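Local coordinates for protein beta-L-arabinobiosidase (Bacteroides thetaiotaomicron, PDB 5MQR) that probably hydrolyses glycosidic bonds of plant pectin in the gut, pairing a sialidase-like part with a six-hairpin type glycoside hydrolase domain, at residues Tyr206-Asn211 with Glu248-Asp253; Ile946-Ser951 with Pro992-Tyr997; Glu980-Ser985 with Ser1019-Leu1024. One frame throughout, in Å; residues are numbered along the deposited sequence.

How the contacts relate
Contact 1 comes first along the chain and lies within the N-terminal beta-propeller range. Contacts 2 and 3 come much later. Contact 2 and segment 980-985 of contact 3 fall in the MGH1-like glycoside hydrolase range. Contact 1 is on the opposite side of the chain's centre, about 81 Å and 73 Å, centre to centre, from contacts 2 and 3. These two are neighbours, about 9 Å apart between centres, and they touch: Pro948 packs on Tyr982 and Ser1019. Their segments alternate along the chain, and helices 948-964 and 972-985 follow each other. The pair gathers helices 948-964, 972-985 and 1022-1029 in the C-terminal part of the chain, while contact 1 joins two loops far away.

Contact 1 (Tyr206-Asn211 with Glu248-Asp253); sequences YNHGFN and EADRED
Asn207 and Asp250 meet through an amide and a carboxylate. Asn207 ND2 gives one hydrogen bond to Asp250 OD1 at 3.0 Å and another to the backbone, Glu248 O, at 3.1 Å. Both acceptors lie close to the amide plane, so the bonds fix its rotation. Asn207 CG lies beside its backbone N (chi1 -76°), which brings the amide to Asp250, the two planes 38° apart. Glu248 O is met on an in-plane lone pair. Asp250 OD1 is met on its anti side, 25° out of the carboxylate plane. His208 N, 3.1 Å from Asp250 OD1, donates to the syn lone pair of that oxygen, which is thus gripped by two donors.

The His208 ring sets its edge near the carboxylate, with His208 CD2 3.4 Å from Asp250 OD1. The ring nitrogen next to that carbon, NE2, is hydrogen-bonded to Asn183. A water donates to Tyr206 O and to Asp250 OD2, 2.7 Å from each, bridging the segments.

Further out, Tyr205 OH bonds to Asp250 N and to Asp253 OD2. Glu248 turns its carboxylate away to Arg187 and His150. Both segments carry a type II beta turn, Asn207 to Phe210 and Asp250 to Asp253, with Gly209 at the third position of the first. Side chains thus tie two loops of the N-terminal beta-propeller region together, directly and through the backbone, one loop leaving strand 202-206.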
loop_
_atom_site.group_PDB
_atom_site.type_symbol
_atom_site.label_atom_id
_atom_site.label_comp_id
_atom_site.label_asym_id
_atom_site.label_seq_id
_atom_site.Cartn_x
_atom_site.Cartn_y
_atom_site.Cartn_z
ATOM N N TYR A 206 14.706 43.440 -20.453
ATOM C CA TYR A 206 15.812 43.714 -21.364
ATOM C C TYR A 206 17.126 43.488 -20.650
ATOM O O TYR A 206 17.325 43.974 -19.522
ATOM C CB TYR A 206 15.791 45.148 -21.852
ATOM C CG TYR A 206 14.567 45.512 -22.651
ATOM C CD1 TYR A 206 14.408 45.063 -23.966
ATOM C CD2 TYR A 206 13.569 46.304 -22.100
ATOM C CE1 TYR A 206 13.288 45.406 -24.715
ATOM C CE2 TYR A 206 12.448 46.659 -22.843
ATOM C CZ TYR A 206 12.308 46.206 -24.140
ATOM O OH TYR A 206 11.191 46.556 -24.849
ATOM N N ASN A 207 18.025 42.761 -21.312
ATOM C CA ASN A 207 19.408 42.693 -20.879
ATOM C C ASN A 207 20.058 44.042 -21.161
ATOM O O ASN A 207 19.594 44.795 -22.020
ATOM C CB ASN A 207 20.155 41.555 -21.581
ATOM C CG ASN A 207 19.799 40.185 -21.025
ATOM O OD1 ASN A 207 19.052 39.434 -21.638
ATOM N ND2 ASN A 207 20.343 39.853 -19.877
ATOM N N HIS A 208 21.125 44.335 -20.424
ATOM C CA HIS A 208 21.803 45.641 -20.486
ATOM C C HIS A 208 22.167 45.978 -21.919
ATOM O O HIS A 208 22.629 45.120 -22.664
ATOM C CB HIS A 208 23.072 45.682 -19.599
ATOM C CG HIS A 208 24.145 44.723 -20.026
ATOM N ND1 HIS A 208 25.116 45.044 -20.958
ATOM C CD2 HIS A 208 24.387 43.446 -19.657
ATOM C CE1 HIS A 208 25.907 44.003 -21.140
ATOM N NE2 HIS A 208 25.486 43.023 -20.359
ATOM N N GLY A 209 21.909 47.212 -22.312
ATOM C CA GLY A 209 22.213 47.659 -23.659
ATOM C C GLY A 209 21.057 47.511 -24.619
ATOM O O GLY A 209 21.052 48.167 -25.653
ATOM N N PHE A 210 20.080 46.660 -24.288
ATOM C CA PHE A 210 18.838 46.573 -25.057
ATOM C C PHE A 210 17.690 47.352 -24.409
ATOM O O PHE A 210 17.604 47.474 -23.197
ATOM C CB PHE A 210 18.458 45.117 -25.301
ATOM C CG PHE A 210 19.436 44.403 -26.183
ATOM C CD1 PHE A 210 20.540 43.754 -25.642
ATOM C CD2 PHE A 210 19.286 44.426 -27.556
ATOM C CE1 PHE A 210 21.448 43.108 -26.460
ATOM C CE2 PHE A 210 20.199 43.786 -28.380
ATOM C CZ PHE A 210 21.279 43.126 -27.834
ATOM N N ASN A 211 16.818 47.884 -25.255
ATOM C CA ASN A 211 15.709 48.719 -24.820
ATOM C C ASN A 211 14.659 48.766 -25.930
ATOM O O ASN A 211 14.819 48.099 -26.967
ATOM C CB ASN A 211 16.236 50.111 -24.464
ATOM C CG ASN A 211 17.087 50.702 -25.561
ATOM O OD1 ASN A 211 16.609 50.951 -26.661
ATOM N ND2 ASN A 211 18.361 50.910 -25.272
ATOM N N GLU A 248 19.924 33.811 -17.273
ATOM C CA GLU A 248 19.886 34.618 -18.514
ATOM C C GLU A 248 19.877 36.114 -18.250
ATOM O O GLU A 248 20.347 36.883 -19.069
ATOM C CB GLU A 248 18.658 34.278 -19.358
ATOM C CG GLU A 248 18.518 32.810 -19.726
ATOM C CD GLU A 248 17.810 31.929 -18.695
ATOM O OE1 GLU A 248 17.290 32.420 -17.670
ATOM O OE2 GLU A 248 17.780 30.698 -18.926
ATOM N N ALA A 249 19.310 36.516 -17.114
ATOM C CA ALA A 249 19.288 37.914 -16.705
ATOM C C ALA A 249 20.712 38.464 -16.555
ATOM O O ALA A 249 21.667 37.676 -16.457
ATOM C CB ALA A 249 18.530 38.050 -15.389
ATOM N N ASP A 250 20.839 39.798 -16.552
ATOM C CA ASP A 250 22.102 40.480 -16.222
ATOM C C ASP A 250 22.721 39.891 -14.944
ATOM O O ASP A 250 22.010 39.514 -14.005
ATOM C CB ASP A 250 21.902 41.999 -15.979
ATOM C CG ASP A 250 21.639 42.785 -17.254
ATOM O OD1 ASP A 250 21.574 42.151 -18.328
ATOM O OD2 ASP A 250 21.495 44.042 -17.192
ATOM N N ARG A 251 24.044 39.839 -14.911
ATOM C CA ARG A 251 24.753 39.429 -13.700
ATOM C C ARG A 251 24.521 40.481 -12.627
ATOM O O ARG A 251 24.583 41.685 -12.894
ATOM C CB ARG A 251 26.252 39.225 -13.985
ATOM C CG ARG A 251 26.537 38.061 -14.934
ATOM C CD ARG A 251 26.193 36.732 -14.273
ATOM N NE ARG A 251 26.140 35.621 -15.214
ATOM C CZ ARG A 251 25.076 35.235 -15.927
ATOM N NH1 ARG A 251 23.892 35.867 -15.858
ATOM N NH2 ARG A 251 25.212 34.189 -16.731
ATOM N N GLU A 252 24.179 40.012 -11.433
ATOM C CA GLU A 252 23.974 40.885 -10.263
ATOM C C GLU A 252 22.749 41.816 -10.377
ATOM O O GLU A 252 22.652 42.801 -9.643
ATOM C CB GLU A 252 25.266 41.691 -9.907
ATOM C CG GLU A 252 26.507 40.832 -9.639
ATOM C CD GLU A 252 26.341 39.875 -8.451
ATOM O OE1 GLU A 252 25.956 40.318 -7.341
ATOM O OE2 GLU A 252 26.592 38.663 -8.608
ATOM N N ASP A 253 21.799 41.482 -11.253
ATOM C CA ASP A 253 20.599 42.308 -11.426
ATOM C C ASP A 253 19.839 42.366 -10.100
ATOM O O ASP A 253 19.548 41.311 -9.531
ATOM C CB ASP A 253 19.667 41.759 -12.519
ATOM C CG ASP A 253 18.678 42.817 -13.042
ATOM O OD1 ASP A 253 17.854 43.334 -12.248
ATOM O OD2 ASP A 253 18.734 43.125 -14.254
HETATM O O HOH W 1 19.175 45.233 -18.004
#

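Contact 2 (Ile946-Ser951 with Pro992-Tyr997)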
loop_
_atom_site.group_PDB
_atom_site.type_symbol
_atom_site.label_atom_id
_atom_site.label_comp_id
_atom_site.label_asym_id
_atom_site.label_seq_id
_atom_site.Cartn_x
_atom_site.Cartn_y
_atom_site.Cartn_z
ATOM N N ILE A 946 -5.193 -11.820 38.650
ATOM C CA ILE A 946 -5.469 -11.652 37.213
ATOM C C ILE A 946 -5.440 -13.025 36.574
ATOM O O ILE A 946 -4.462 -13.759 36.709
ATOM C CB ILE A 946 -4.460 -10.716 36.528
ATOM C CG1 ILE A 946 -4.486 -9.347 37.199
ATOM C CG2 ILE A 946 -4.730 -10.578 35.028
ATOM C CD1 ILE A 946 -3.529 -8.348 36.605
ATOM N N TRP A 947 -6.534 -13.364 35.897
ATOM C CA TRP A 947 -6.680 -14.606 35.119
ATOM C C TRP A 947 -6.923 -14.211 33.649
ATOM O O TRP A 947 -7.931 -13.571 33.338
ATOM C CB TRP A 947 -7.871 -15.426 35.624
ATOM C CG TRP A 947 -7.592 -16.219 36.847
ATOM C CD1 TRP A 947 -7.657 -15.779 38.151
ATOM C CD2 TRP A 947 -7.203 -17.589 36.907
ATOM N NE1 TRP A 947 -7.314 -16.784 39.003
ATOM C CE2 TRP A 947 -7.035 -17.914 38.273
ATOM C CE3 TRP A 947 -6.963 -18.574 35.942
ATOM C CZ2 TRP A 947 -6.650 -19.197 38.697
ATOM C CZ3 TRP A 947 -6.585 -19.841 36.355
ATOM C CH2 TRP A 947 -6.421 -20.144 37.725
ATOM N N PRO A 948 -6.010 -14.577 32.737
ATOM C CA PRO A 948 -6.276 -14.264 31.331
ATOM C C PRO A 948 -7.628 -14.773 30.812
ATOM O O PRO A 948 -8.247 -14.087 30.001
ATOM C CB PRO A 948 -5.087 -14.910 30.590
ATOM C CG PRO A 948 -3.971 -14.858 31.593
ATOM C CD PRO A 948 -4.616 -14.993 32.959
ATOM N N PHE A 949 -8.088 -15.940 31.288
ATOM C CA PHE A 949 -9.447 -16.438 30.958
ATOM C C PHE A 949 -10.474 -15.336 31.146
ATOM O O PHE A 949 -11.298 -15.075 30.260
ATOM C CB PHE A 949 -9.803 -17.616 31.867
ATOM C CG PHE A 949 -11.076 -18.332 31.507
ATOM C CD1 PHE A 949 -12.322 -17.786 31.828
ATOM C CD2 PHE A 949 -11.029 -19.605 30.929
ATOM C CE1 PHE A 949 -13.498 -18.477 31.555
ATOM C CE2 PHE A 949 -12.205 -20.297 30.643
ATOM C CZ PHE A 949 -13.441 -19.737 30.964
ATOM N N ALA A 950 -10.379 -14.684 32.301
ATOM C CA ALA A 950 -11.276 -13.589 32.682
ATOM C C ALA A 950 -11.000 -12.292 31.939
ATOM O O ALA A 950 -11.934 -11.637 31.481
ATOM C CB ALA A 950 -11.174 -13.326 34.187
ATOM N N SER A 951 -9.730 -11.881 31.892
ATOM C CA SER A 951 -9.369 -10.671 31.153
ATOM C C SER A 951 -9.919 -10.746 29.700
ATOM O O SER A 951 -10.478 -9.780 29.163
ATOM C CB SER A 951 -7.846 -10.476 31.151
ATOM O OG SER A 951 -7.369 -10.304 32.460
ATOM N N PRO A 992 8.387 -13.817 26.279
ATOM C CA PRO A 992 6.938 -13.973 26.237
ATOM C C PRO A 992 6.513 -15.256 26.932
ATOM O O PRO A 992 7.229 -16.274 26.874
ATOM C CB PRO A 992 6.603 -14.045 24.750
ATOM C CG PRO A 992 7.811 -13.552 24.014
ATOM C CD PRO A 992 8.981 -13.579 24.946
ATOM N N TYR A 993 5.371 -15.169 27.612
ATOM C CA TYR A 993 4.921 -16.194 28.517
ATOM C C TYR A 993 3.421 -16.050 28.751
ATOM O O TYR A 993 2.942 -14.956 29.044
ATOM C CB TYR A 993 5.675 -16.069 29.824
ATOM C CG TYR A 993 5.354 -17.147 30.827
ATOM C CD1 TYR A 993 4.265 -17.023 31.669
ATOM C CD2 TYR A 993 6.167 -18.280 30.965
ATOM C CE1 TYR A 993 3.966 -17.997 32.616
ATOM C CE2 TYR A 993 5.871 -19.273 31.908
ATOM C CZ TYR A 993 4.750 -19.126 32.721
ATOM O OH TYR A 993 4.401 -20.051 33.690
ATOM N N ILE A 994 2.697 -17.151 28.592
ATOM C CA ILE A 994 1.278 -17.209 28.922
ATOM C C ILE A 994 1.126 -18.382 29.889
ATOM O O ILE A 994 1.340 -19.561 29.528
ATOM C CB ILE A 994 0.338 -17.314 27.694
ATOM C CG1 ILE A 994 -1.144 -17.338 28.112
ATOM C CG2 ILE A 994 0.612 -18.542 26.843
ATOM C CD1 ILE A 994 -1.600 -16.118 28.890
ATOM N N GLY A 995 0.804 -18.023 31.128
ATOM C CA GLY A 995 0.586 -18.958 32.222
ATOM C C GLY A 995 -0.852 -18.940 32.697
ATOM O O GLY A 995 -1.758 -18.501 31.980
ATOM N N GLU A 996 -1.049 -19.406 33.922
ATOM C CA GLU A 996 -2.381 -19.623 34.447
ATOM C C GLU A 996 -3.009 -18.363 35.023
ATOM O O GLU A 996 -4.116 -17.991 34.642
ATOM C CB GLU A 996 -2.357 -20.760 35.461
ATOM C CG GLU A 996 -1.918 -22.083 34.851
ATOM C CD GLU A 996 -1.878 -23.195 35.877
ATOM O OE1 GLU A 996 -2.940 -23.517 36.496
ATOM O OE2 GLU A 996 -0.761 -23.723 36.065
ATOM N N TYR A 997 -2.310 -17.736 35.957
ATOM C CA TYR A 997 -2.770 -16.512 36.598
ATOM C C TYR A 997 -1.617 -15.801 37.265
ATOM O O TYR A 997 -0.586 -16.416 37.540
ATOM C CB TYR A 997 -3.900 -16.808 37.604
ATOM C CG TYR A 997 -3.537 -17.454 38.942
ATOM C CD1 TYR A 997 -2.780 -18.627 39.022
ATOM C CD2 TYR A 997 -4.025 -16.922 40.128
ATOM C CE1 TYR A 997 -2.493 -19.214 40.254
ATOM C CE2 TYR A 997 -3.748 -17.497 41.363
ATOM C CZ TYR A 997 -2.981 -18.640 41.428
ATOM O OH TYR A 997 -2.735 -19.206 42.673
HETATM O O HOH W 2 -6.122 -18.165 32.518
#
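Trp947 and Tyr997 lay their side chains against each other, and this pair dominates the aromatic part of the contact. Tyr997 CB sits over the indole face, 3.5 Å from the centroid of the five-membered ring and 15° off its normal, which is a CH-pi contact. The phenol ring lies in a layer above the indole, slid off its six-membered ring. The planes are nearly parallel, at 19°, with centroids 4.6 Å apart, but the rings barely overlap. Trp947 CZ2 lies over the Tyr997 face toward its rim. CG of Tyr997 is placed between its backbone N and carbonyl carbon (chi1 75°). From CB, over the five-membered ring, this torsion sends the phenol only past the rim of the six-membered one. Trp942, outside the two segments, stacks on Trp947.

Pro948 makes the aliphatic contact. Pro948 CG touches Ile994 CD1 at 3.8 Å, the side chains lying alongside with opposite headings. Glu996 O approaches Trp947 CE3 obliquely at 3.2 Å, and Pro948 CD lies 3.5 Å from the same oxygen. Trp947 is the N-cap residue of helix 948-964 and Pro948 opens its first turn. The pairing thus lays a loop after strand 991-992 across a helix start, in a domain consistent with the (alpha/alpha)6 barrel of six-hairpin glycosidases.

The polar link between the segments runs through a water. It accepts from Phe949 N at 3.2 Å and donates to Glu996 O at 2.9 Å. The polar ends of the larger side chains look elsewhere. Trp947 NE1 bonds to Glu941 O, Tyr997 OH to Glu941 and Cys940 N, and the Glu996 carboxylate to Arg1012 and Ser1013. The Glu996 side chain is about 6 Å from a bound buffer molecule.

Contact 3 (Glu980-Ser985 with Ser1019-Leu1024)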
loop_
_atom_site.group_PDB
_atom_site.type_symbol
_atom_site.label_atom_id
_atom_site.label_comp_id
_atom_site.label_asym_id
_atom_site.label_seq_id
_atom_site.Cartn_x
_atom_site.Cartn_y
_atom_site.Cartn_z
ATOM N N GLU A 980 -2.745 -3.198 26.348
ATOM C CA GLU A 980 -1.317 -3.004 26.568
ATOM C C GLU A 980 -0.804 -3.712 27.842
ATOM O O GLU A 980 0.257 -4.356 27.839
ATOM C CB GLU A 980 -0.992 -1.504 26.621
ATOM C CG GLU A 980 0.496 -1.193 26.713
ATOM C CD GLU A 980 0.822 0.262 26.388
ATOM O OE1 GLU A 980 0.304 1.134 27.093
ATOM O OE2 GLU A 980 1.590 0.534 25.432
ATOM N N LEU A 981 -1.557 -3.579 28.927
ATOM C CA LEU A 981 -1.240 -4.258 30.180
ATOM C C LEU A 981 -1.338 -5.793 30.037
ATOM O O LEU A 981 -0.513 -6.515 30.589
ATOM C CB LEU A 981 -2.154 -3.762 31.306
ATOM C CG LEU A 981 -1.983 -2.303 31.745
ATOM C CD1 LEU A 981 -2.968 -1.888 32.861
ATOM C CD2 LEU A 981 -0.551 -2.043 32.196
ATOM N N TYR A 982 -2.325 -6.287 29.294
ATOM C CA TYR A 982 -2.413 -7.713 29.011
ATOM C C TYR A 982 -1.132 -8.168 28.268
ATOM O O TYR A 982 -0.518 -9.196 28.600
ATOM C CB TYR A 982 -3.674 -8.007 28.197
ATOM C CG TYR A 982 -4.027 -9.469 27.972
ATOM C CD1 TYR A 982 -3.478 -10.507 28.742
ATOM C CD2 TYR A 982 -4.947 -9.813 27.002
ATOM C CE1 TYR A 982 -3.829 -11.831 28.524
ATOM C CE2 TYR A 982 -5.314 -11.131 26.784
ATOM C CZ TYR A 982 -4.746 -12.138 27.539
ATOM O OH TYR A 982 -5.123 -13.443 27.302
ATOM N N VAL A 983 -0.695 -7.354 27.323
ATOM C CA VAL A 983 0.586 -7.603 26.634
ATOM C C VAL A 983 1.785 -7.609 27.589
ATOM O O VAL A 983 2.517 -8.582 27.643
ATOM C CB VAL A 983 0.814 -6.610 25.459
ATOM C CG1 VAL A 983 2.226 -6.756 24.883
ATOM C CG2 VAL A 983 -0.211 -6.843 24.346
ATOM N N GLU A 984 1.949 -6.550 28.372
ATOM C CA GLU A 984 3.069 -6.447 29.292
ATOM C C GLU A 984 3.068 -7.553 30.338
ATOM O O GLU A 984 4.135 -7.958 30.799
ATOM C CB GLU A 984 3.063 -5.093 30.012
ATOM C CG GLU A 984 3.439 -3.920 29.104
ATOM C CD GLU A 984 3.383 -2.562 29.785
ATOM O OE1 GLU A 984 2.823 -2.447 30.895
ATOM O OE2 GLU A 984 3.906 -1.598 29.183
ATOM N N SER A 985 1.888 -8.019 30.722
ATOM C CA SER A 985 1.795 -9.086 31.707
ATOM C C SER A 985 2.291 -10.442 31.186
ATOM O O SER A 985 2.655 -11.273 31.979
ATOM C CB SER A 985 0.354 -9.250 32.236
ATOM O OG SER A 985 -0.490 -9.930 31.302
ATOM N N SER A 1019 -7.597 -18.921 27.280
ATOM C CA SER A 1019 -7.891 -17.512 27.064
ATOM C C SER A 1019 -7.800 -17.220 25.586
ATOM O O SER A 1019 -7.303 -18.035 24.798
ATOM C CB SER A 1019 -6.865 -16.606 27.786
ATOM O OG SER A 1019 -5.547 -16.789 27.251
ATOM N N THR A 1020 -8.285 -16.044 25.216
ATOM C CA THR A 1020 -8.026 -15.498 23.883
ATOM C C THR A 1020 -7.037 -14.340 24.021
ATOM O O THR A 1020 -6.809 -13.798 25.116
ATOM C CB THR A 1020 -9.320 -15.047 23.168
ATOM O OG1 THR A 1020 -9.926 -13.952 23.852
ATOM C CG2 THR A 1020 -10.331 -16.200 23.044
ATOM N N PHE A 1021 -6.436 -14.015 22.886
ATOM C CA PHE A 1021 -5.601 -12.841 22.717
ATOM C C PHE A 1021 -5.737 -12.275 21.302
ATOM O O PHE A 1021 -6.064 -11.122 21.113
ATOM C CB PHE A 1021 -4.112 -13.108 23.032
ATOM C CG PHE A 1021 -3.281 -11.895 22.841
ATOM C CD1 PHE A 1021 -3.312 -10.878 23.781
ATOM C CD2 PHE A 1021 -2.561 -11.705 21.675
ATOM C CE1 PHE A 1021 -2.599 -9.702 23.602
ATOM C CE2 PHE A 1021 -1.844 -10.528 21.487
ATOM C CZ PHE A 1021 -1.868 -9.533 22.457
ATOM N N ASN A 1022 -5.418 -13.086 20.316
ATOM C CA ASN A 1022 -5.481 -12.651 18.961
ATOM C C ASN A 1022 -6.900 -12.438 18.469
ATOM O O ASN A 1022 -7.116 -11.647 17.533
ATOM C CB ASN A 1022 -4.693 -13.607 18.094
ATOM C CG ASN A 1022 -3.194 -13.394 18.231
ATOM O OD1 ASN A 1022 -2.732 -12.266 18.443
ATOM N ND2 ASN A 1022 -2.422 -14.454 18.042
ATOM N N ASP A 1023 -7.879 -13.081 19.095
ATOM C CA ASP A 1023 -9.249 -12.759 18.780
ATOM C C ASP A 1023 -9.555 -11.337 19.179
ATOM O O ASP A 1023 -10.328 -10.656 18.516
ATOM C CB ASP A 1023 -10.240 -13.689 19.441
ATOM C CG ASP A 1023 -11.659 -13.370 19.040
ATOM O OD1 ASP A 1023 -11.953 -13.333 17.811
ATOM O OD2 ASP A 1023 -12.460 -13.088 19.939
ATOM N N LEU A 1024 -8.946 -10.905 20.275
ATOM C CA LEU A 1024 -9.108 -9.534 20.791
ATOM C C LEU A 1024 -8.379 -8.548 19.887
ATOM O O LEU A 1024 -8.884 -7.459 19.621
ATOM C CB LEU A 1024 -8.557 -9.397 22.214
ATOM C CG LEU A 1024 -8.960 -10.455 23.244
ATOM C CD1 LEU A 1024 -8.187 -10.218 24.531
ATOM C CD2 LEU A 1024 -10.468 -10.436 23.504
#
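Tyr982 projects from helix 972-985 into a hollow made by Ser1019, Thr1020, Phe1021 and Leu1024. Here one helix packs against the start of another, as expected in the helical toroid of six-hairpin glycosidases. Phe1021 is the N-cap residue of helix 1022-1029, so the phenol lies against the residues that lead into that helix. With CG anti to N (chi1 -172°), the Tyr982 ring extends outward from its own helix.

The walls of the hollow differ. On one side Phe1021 turns the edge of its ring toward the Tyr982 face in an offset edge-to-face pair, with centroids 5.4 Å apart and planes at 71°. Phe1021 CD1 comes closest, 3.6 Å from Tyr982 CE2. At the Tyr982 edge, Leu1024 CD1 fills in against the same carbon, CE2, at 3.8 Å; Leu1024 lies crosswise to the tyrosine.

Phe1021 is a bump in its turn. Its far end presses into helix 972-985 beside Val983, where Val983 CG2 meets Phe1021 CZ at 3.7 Å, at the ring edge. The two aromatic side chains point in opposing senses, each reaching the other segment. Met671 and Arg675 of helix 666-680 also touch Phe1021, and Pro948 packs on Tyr982.

The floor of the hollow is polar. Ser1019 OG lies 3.4 Å from Tyr982 OH, a weak and unsettled bond, and has a firmer partner in Arg675. The phenol proton goes to the backbone: Tyr982 OH donates to Thr1020 O at 2.8 Å, the hydroxyl tilted 30° from the carbonyl plane.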